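Local structure of CDA peptide synthetase I (Streptomyces coelicolor, 5DU9) at residues S36-D41 with L168-L173; A141-T144 with H150-Y153; A215-L220 with S343-E348. The protein is a peptide synthetase whose modelled part is a condensation domain, a mixed alpha/beta fold of the CoA-dependent acyltransferase clan. The protein carries 1 engineered substitution. One frame throughout, in Å; residues are numbered along the deposited sequence.

Interaction 1 of 3, residues S36-D41 with L168-L173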
# COMPACT_ATOMS: atom_id res chain seq x y z
N SER A 36 -3.29 -0.44 8.39
CA SER A 36 -4.61 -0.29 7.83
C SER A 36 -5.59 -0.69 8.91
O SER A 36 -5.18 -1.10 10.00
CB SER A 36 -4.80 -1.16 6.59
OG SER A 36 -4.73 -2.54 6.93
N CYS A 37 -6.88 -0.58 8.63
CA CYS A 37 -7.88 -1.07 9.56
C CYS A 37 -9.13 -1.53 8.83
O CYS A 37 -9.29 -1.25 7.64
CB CYS A 37 -8.24 0.01 10.59
SG CYS A 37 -9.08 1.46 9.91
N LEU A 38 -9.98 -2.27 9.54
CA LEU A 38 -11.30 -2.64 9.05
C LEU A 38 -12.36 -1.91 9.85
O LEU A 38 -12.36 -1.96 11.07
CB LEU A 38 -11.54 -4.15 9.18
CG LEU A 38 -10.71 -5.14 8.37
CD1 LEU A 38 -11.16 -6.55 8.70
CD2 LEU A 38 -10.83 -4.88 6.87
N GLU A 39 -13.25 -1.21 9.14
CA GLU A 39 -14.42 -0.64 9.77
C GLU A 39 -15.52 -1.69 9.73
O GLU A 39 -15.96 -2.09 8.66
CB GLU A 39 -14.85 0.64 9.05
CG GLU A 39 -13.80 1.74 9.14
CD GLU A 39 -14.18 2.98 8.37
OE1 GLU A 39 -14.97 2.87 7.40
OE2 GLU A 39 -13.69 4.08 8.72
N ILE A 40 -15.93 -2.15 10.91
CA ILE A 40 -16.82 -3.30 11.04
C ILE A 40 -18.17 -2.85 11.60
O ILE A 40 -18.23 -2.15 12.60
CB ILE A 40 -16.17 -4.38 11.93
CG1 ILE A 40 -14.86 -4.85 11.29
CG2 ILE A 40 -17.11 -5.56 12.13
CD1 ILE A 40 -13.87 -5.47 12.25
N ASP A 41 -19.24 -3.26 10.92
CA ASP A 41 -20.56 -2.67 11.14
C ASP A 41 -21.41 -3.39 12.19
O ASP A 41 -22.59 -3.07 12.34
CB ASP A 41 -21.32 -2.61 9.81
CG ASP A 41 -21.64 -3.99 9.25
OD1 ASP A 41 -21.14 -5.00 9.79
OD2 ASP A 41 -22.38 -4.06 8.24
N LEU A 168 -4.77 -10.50 2.53
CA LEU A 168 -4.66 -11.93 2.80
C LEU A 168 -4.88 -12.22 4.28
O LEU A 168 -5.56 -13.18 4.64
CB LEU A 168 -3.29 -12.47 2.37
CG LEU A 168 -3.00 -12.54 0.87
CD1 LEU A 168 -1.54 -12.92 0.65
CD2 LEU A 168 -3.91 -13.54 0.17
N PHE A 169 -4.32 -11.36 5.12
CA PHE A 169 -4.46 -11.51 6.56
C PHE A 169 -5.92 -11.38 7.00
O PHE A 169 -6.43 -12.23 7.73
CB PHE A 169 -3.62 -10.46 7.30
CG PHE A 169 -3.95 -10.35 8.76
CD1 PHE A 169 -3.42 -11.25 9.66
CD2 PHE A 169 -4.80 -9.37 9.22
CE1 PHE A 169 -3.73 -11.17 11.01
CE2 PHE A 169 -5.12 -9.27 10.56
CZ PHE A 169 -4.58 -10.17 11.46
N TYR A 170 -6.58 -10.30 6.58
CA TYR A 170 -7.94 -10.02 7.02
C TYR A 170 -8.90 -11.15 6.64
O TYR A 170 -9.74 -11.56 7.43
CB TYR A 170 -8.45 -8.71 6.43
CG TYR A 170 -7.88 -7.45 7.04
CD1 TYR A 170 -7.78 -7.29 8.42
CD2 TYR A 170 -7.46 -6.40 6.24
CE1 TYR A 170 -7.27 -6.13 8.97
CE2 TYR A 170 -6.96 -5.24 6.77
CZ TYR A 170 -6.87 -5.11 8.15
OH TYR A 170 -6.36 -3.95 8.68
N GLU A 171 -8.77 -11.64 5.41
CA GLU A 171 -9.64 -12.71 4.93
C GLU A 171 -9.45 -13.97 5.76
O GLU A 171 -10.42 -14.64 6.11
CB GLU A 171 -9.37 -13.01 3.45
CG GLU A 171 -9.85 -11.93 2.50
CD GLU A 171 -10.12 -12.45 1.09
OE1 GLU A 171 -9.62 -13.54 0.75
OE2 GLU A 171 -10.82 -11.75 0.33
N ARG A 172 -8.20 -14.30 6.08
CA ARG A 172 -7.92 -15.49 6.87
C ARG A 172 -8.45 -15.33 8.29
O ARG A 172 -9.03 -16.26 8.86
CB ARG A 172 -6.41 -15.78 6.89
CG ARG A 172 -6.01 -16.93 7.81
CD ARG A 172 -6.73 -18.22 7.47
NE ARG A 172 -6.31 -19.33 8.32
CZ ARG A 172 -6.93 -20.50 8.40
NH1 ARG A 172 -8.02 -20.72 7.68
NH2 ARG A 172 -6.47 -21.45 9.20
N LEU A 173 -8.23 -14.15 8.87
CA LEU A 173 -8.70 -13.86 10.21
C LEU A 173 -10.20 -14.08 10.32
O LEU A 173 -10.69 -14.72 11.25
CB LEU A 173 -8.36 -12.42 10.60
CG LEU A 173 -8.82 -11.98 11.99
CD1 LEU A 173 -8.03 -12.70 13.07
CD2 LEU A 173 -8.70 -10.47 12.15
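Leu38 and Ser36 on strand 33-40 receive the ring of Tyr170, which descends from helix 163-182; this is a helix laid on one face of the mixed sheet in the alpha/beta fold of a condensation domain. Leucine suits its place because its branched end can cover an aromatic face. Leu38 CG sits almost over the ring centre, 3.6 Å from the Tyr170 centroid and 12° off the normal, as a CH-pi contact. Its methyls spread over that same face, Leu38 CD1 3.5 Å from Tyr170 CD1 and CD2 nearer the CD2–CE2 side. The buried phenol needs a polar partner where the ring ends, and a serine supplies it compactly. Its hydroxyl is turned between the backbone N and the carbonyl carbon (chi1 65°), and near the plane of the ring Ser36 OG makes a 2.8 Å hydrogen bond with Tyr170 OH.

The short axes of strand and helix cross at -40° and come no nearer than 10.7 Å, a gap that a side chain as long as tyrosine can span. Backbone bonds from Ser36 to Leu154 and from Cys37 to Arg383 hold the strand between its neighbours, and Met382 adds cover to Ser36, Leu38 and Tyr170. Cys37, between Ser36 and Leu38, sends its side chain to the other side of the sheet, onto Leu151, but brings its CA 3.4 Å from Tyr170 OH.

Interaction 2 of 3, residues A141-T144 with H150-Y153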
# COMPACT_ATOMS: atom_id res chain seq x y z
N ALA A 141 -5.27 -4.30 17.37
CA ALA A 141 -6.25 -3.78 18.32
C ALA A 141 -7.66 -3.82 17.75
O ALA A 141 -7.88 -3.50 16.59
CB ALA A 141 -5.89 -2.35 18.72
N LEU A 142 -8.59 -4.25 18.59
CA LEU A 142 -10.01 -4.19 18.28
C LEU A 142 -10.62 -3.05 19.08
O LEU A 142 -10.57 -3.06 20.31
CB LEU A 142 -10.71 -5.51 18.61
CG LEU A 142 -12.22 -5.55 18.37
CD1 LEU A 142 -12.52 -5.51 16.87
CD2 LEU A 142 -12.85 -6.77 19.01
N PHE A 143 -11.17 -2.07 18.39
CA PHE A 143 -11.88 -0.97 19.04
C PHE A 143 -13.38 -1.22 19.02
O PHE A 143 -13.92 -1.63 18.00
CB PHE A 143 -11.57 0.36 18.35
CG PHE A 143 -10.13 0.76 18.41
CD1 PHE A 143 -9.65 1.54 19.45
CD2 PHE A 143 -9.25 0.38 17.41
CE1 PHE A 143 -8.33 1.91 19.50
CE2 PHE A 143 -7.92 0.75 17.45
CZ PHE A 143 -7.46 1.52 18.50
N THR A 144 -14.03 -0.98 20.15
CA THR A 144 -15.49 -0.89 20.20
C THR A 144 -15.85 0.59 20.13
O THR A 144 -15.36 1.39 20.92
CB THR A 144 -16.07 -1.52 21.47
OG1 THR A 144 -15.67 -2.90 21.55
CG2 THR A 144 -17.59 -1.43 21.48
N HIS A 150 -17.38 -1.61 15.22
CA HIS A 150 -16.02 -1.92 15.64
C HIS A 150 -14.99 -1.43 14.63
O HIS A 150 -15.32 -1.08 13.50
CB HIS A 150 -15.86 -3.43 15.84
CG HIS A 150 -16.42 -3.92 17.14
ND1 HIS A 150 -17.77 -4.04 17.37
CD2 HIS A 150 -15.81 -4.33 18.28
CE1 HIS A 150 -17.97 -4.49 18.59
NE2 HIS A 150 -16.80 -4.68 19.16
N LEU A 151 -13.74 -1.41 15.07
CA LEU A 151 -12.62 -1.09 14.20
C LEU A 151 -11.48 -2.03 14.54
O LEU A 151 -11.08 -2.12 15.70
CB LEU A 151 -12.20 0.37 14.36
CG LEU A 151 -11.18 0.93 13.36
CD1 LEU A 151 -11.38 2.42 13.19
CD2 LEU A 151 -9.75 0.64 13.81
N TYR A 152 -10.98 -2.75 13.54
CA TYR A 152 -9.82 -3.62 13.73
C TYR A 152 -8.60 -2.96 13.12
O TYR A 152 -8.57 -2.73 11.92
CB TYR A 152 -10.04 -5.00 13.09
CG TYR A 152 -8.95 -5.99 13.46
CD1 TYR A 152 -7.68 -5.91 12.89
CD2 TYR A 152 -9.19 -6.99 14.39
CE1 TYR A 152 -6.69 -6.80 13.23
CE2 TYR A 152 -8.20 -7.89 14.73
CZ TYR A 152 -6.95 -7.79 14.15
OH TYR A 152 -5.96 -8.68 14.50
N TYR A 153 -7.61 -2.67 13.96
CA TYR A 153 -6.36 -2.05 13.50
C TYR A 153 -5.26 -3.08 13.33
O TYR A 153 -4.96 -3.85 14.24
CB TYR A 153 -5.91 -0.98 14.50
CG TYR A 153 -4.47 -0.53 14.34
CD1 TYR A 153 -4.07 0.23 13.24
CD2 TYR A 153 -3.52 -0.83 15.30
CE1 TYR A 153 -2.76 0.66 13.11
CE2 TYR A 153 -2.21 -0.40 15.18
CZ TYR A 153 -1.83 0.34 14.08
OH TYR A 153 -0.53 0.77 13.97
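A beta hairpin joins strands 138-146 and 149-157, and residues 141-144 and 150-153 form part of its antiparallel ladder. Ala141–Tyr153 and Phe143–Leu151 are the hydrogen-bonded pairs; Leu142–Tyr152 and Thr144–His150 are the non-hydrogen-bonded ones. Four backbone bonds tie the arms together. The bond from Phe143 N to Leu151 O measures 2.7 Å and is nearly straight (177°), whereas the one from Ala141 N to Tyr153 O is longer, 3.2 Å.

On the face carrying Phe143, mostly apolar groups line up. Phe143 and Leu151 lie alongside one another, Phe143 CD2 3.6 Å from Leu151 CD2, and Tyr153 CB meets the edge of the phenyl ring at 4.0 Å from Phe143 CE2. Trp121 of helix 114-126 packs edge-to-face on Phe143 and also touches Ala141, whose small side chain suits a place beside an indole.

On the other face, His150 has its CG anti to the carbonyl carbon (chi1 -78°), which swings the imidazole across to the neighbouring arm. Beta-branched Thr144 suits the extended strand, and its CA lies over one face of that ring, while Leu142 CD1 is 3.8 Å from His150 CD2. The polar ends are bonded outside the two segments: His150 ND1 to Gly148 O, Thr144 OG1 to His105, Tyr152 OH to His140. With helices 46-58 and 114-126 on its two faces, this hairpin is sandwiched between helices, in keeping with the alpha/beta condensation-domain fold.

Interaction 3 of 3, residues A215-L220 with S343-E348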
# COMPACT_ATOMS: atom_id res chain seq x y z
N ALA A 215 18.37 -2.46 -19.16
CA ALA A 215 18.57 -1.61 -20.33
C ALA A 215 17.33 -0.78 -20.62
O ALA A 215 17.43 0.41 -20.96
CB ALA A 215 18.94 -2.46 -21.54
N TYR A 216 16.16 -1.40 -20.51
CA TYR A 216 14.90 -0.70 -20.75
C TYR A 216 14.75 0.50 -19.82
O TYR A 216 14.48 1.62 -20.27
CB TYR A 216 13.70 -1.63 -20.56
CG TYR A 216 12.38 -0.90 -20.57
CD1 TYR A 216 11.79 -0.51 -21.77
CD2 TYR A 216 11.71 -0.59 -19.39
CE1 TYR A 216 10.58 0.16 -21.79
CE2 TYR A 216 10.50 0.08 -19.40
CZ TYR A 216 9.94 0.45 -20.60
OH TYR A 216 8.74 1.12 -20.62
N TRP A 217 14.94 0.27 -18.53
CA TRP A 217 14.68 1.31 -17.54
C TRP A 217 15.73 2.41 -17.56
O TRP A 217 15.40 3.59 -17.45
CB TRP A 217 14.59 0.69 -16.15
CG TRP A 217 13.28 0.01 -15.93
CD1 TRP A 217 13.06 -1.33 -15.79
CD2 TRP A 217 12.00 0.64 -15.86
NE1 TRP A 217 11.72 -1.57 -15.62
CE2 TRP A 217 11.05 -0.38 -15.66
CE3 TRP A 217 11.56 1.97 -15.93
CZ2 TRP A 217 9.69 -0.11 -15.54
CZ3 TRP A 217 10.21 2.23 -15.80
CH2 TRP A 217 9.29 1.20 -15.61
N THR A 218 17.00 2.05 -17.71
CA THR A 218 18.05 3.05 -17.75
C THR A 218 17.91 3.90 -19.01
O THR A 218 18.14 5.11 -18.97
CB THR A 218 19.45 2.43 -17.70
OG1 THR A 218 19.59 1.45 -18.73
CG2 THR A 218 19.70 1.79 -16.35
N GLY A 219 17.50 3.27 -20.10
CA GLY A 219 17.32 3.98 -21.36
C GLY A 219 16.26 5.07 -21.28
O GLY A 219 16.41 6.13 -21.89
N LEU A 220 15.20 4.81 -20.52
CA LEU A 220 14.10 5.76 -20.37
C LEU A 220 14.48 7.01 -19.59
O LEU A 220 13.81 8.04 -19.72
CB LEU A 220 12.91 5.09 -19.66
CG LEU A 220 11.99 4.14 -20.42
CD1 LEU A 220 10.80 3.79 -19.53
CD2 LEU A 220 11.51 4.74 -21.74
N SER A 343 8.39 -5.18 -15.31
CA SER A 343 8.03 -4.88 -13.92
C SER A 343 8.90 -5.58 -12.87
O SER A 343 8.85 -5.20 -11.70
CB SER A 343 6.57 -5.26 -13.68
OG SER A 343 6.37 -6.66 -13.76
N ARG A 344 9.68 -6.58 -13.25
CA ARG A 344 10.46 -7.33 -12.26
C ARG A 344 11.72 -6.58 -11.85
O ARG A 344 12.34 -6.90 -10.84
CB ARG A 344 10.82 -8.72 -12.78
CG ARG A 344 9.61 -9.61 -12.99
CD ARG A 344 9.97 -11.08 -13.07
NE ARG A 344 10.16 -11.66 -11.74
CZ ARG A 344 10.10 -12.96 -11.47
NH1 ARG A 344 9.83 -13.84 -12.43
NH2 ARG A 344 10.29 -13.40 -10.22
N PHE A 345 12.11 -5.57 -12.63
CA PHE A 345 13.28 -4.79 -12.27
C PHE A 345 12.93 -3.91 -11.08
O PHE A 345 11.90 -3.24 -11.08
CB PHE A 345 13.77 -3.94 -13.44
CG PHE A 345 15.19 -3.49 -13.29
CD1 PHE A 345 16.24 -4.36 -13.53
CD2 PHE A 345 15.48 -2.20 -12.90
CE1 PHE A 345 17.55 -3.96 -13.39
CE2 PHE A 345 16.79 -1.78 -12.75
CZ PHE A 345 17.83 -2.66 -13.00
N ARG A 346 13.80 -3.92 -10.07
CA ARG A 346 13.51 -3.24 -8.81
C ARG A 346 13.68 -1.73 -8.93
O ARG A 346 14.67 -1.25 -9.45
CB ARG A 346 14.42 -3.77 -7.71
CG ARG A 346 14.22 -5.25 -7.39
CD ARG A 346 12.82 -5.53 -6.88
NE ARG A 346 12.50 -4.70 -5.73
CZ ARG A 346 11.32 -4.69 -5.11
NH1 ARG A 346 10.32 -5.47 -5.53
NH2 ARG A 346 11.13 -3.88 -4.08
N GLY A 347 12.70 -0.99 -8.41
CA GLY A 347 12.75 0.46 -8.45
C GLY A 347 13.98 1.00 -7.74
O GLY A 347 14.61 1.96 -8.19
N GLU A 348 14.32 0.37 -6.63
CA GLU A 348 15.46 0.83 -5.84
C GLU A 348 16.78 0.52 -6.56
O GLU A 348 17.78 1.20 -6.35
CB GLU A 348 15.44 0.21 -4.44
CG GLU A 348 15.60 -1.31 -4.38
CD GLU A 348 14.30 -2.07 -4.52
OE1 GLU A 348 13.26 -1.47 -4.87
OE2 GLU A 348 14.32 -3.30 -4.28
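Trp217 and Phe345 carry this contact, in which helix 208-220 meets the loop leading into helix 347-354 of the condensation-domain fold. The tight part is small and apolar: Trp217 CD1 rests 3.6 Å from Phe345 CB. The side chains run past one another from opposing sides, and the rings, 23° from parallel, are offset until little of one lies over the other; the five-membered ring and the phenyl have centroids 5.6 Å apart. The backbone turns Phe345 CB to the indole, and with CG anti to N (chi1 -161°) the ring runs on past it, Phe345 CG and CD2 each 3.9 Å from Trp217 CD1.

Large flat side chains suit a seam of this kind, since each can serve several neighbours. Tyr216 CE2 lies 3.7 Å above the indole plane of Trp217, Leu350 touches both Trp217 and Phe345, and Tyr210 meets the phenyl ring. The buried indole N-H is satisfied by the carbonyl of His342.

Ala215, Gly219 and Leu220, by contrast, are exposed, and no hydrogen bond crosses between 215-220 and 343-348. Asn311 bonds Phe345 O and Gly347 N, fixing the start of the helix, where Arg346 holds the N-cap position. Arg346 forms a salt bridge with Glu348, a residue of the (2S)-2-amino-N-butyl-propanamide pocket, which is consistent with holding that side chain in place: Arg346 NE donates at 2.7 Å to Glu348 OE2, on the syn side, 27° out of the carboxylate plane.

Interactions 1 and 2 belong to one sheet and have centres 10 Å apart. Strand 33-40 borders strand 149-157 there, and the two contacts join directly through Leu38 N to Tyr152 O and Ile40 O to His150 N, each 2.8 Å and probably hydrogen bonds. In sequence, the hairpin of interaction 2 falls between the two halves of interaction 1. Interaction 3 comes later and on the opposite side of the chain's centre, about 34 Å from interaction 1 and 41 Å from interaction 2, centre to centre. It is a separate helix-to-loop contact whose second segment contributes Glu348 to the ligand pocket, although the side chains of Ser36 and Phe345 are each about 12 Å from the ligand.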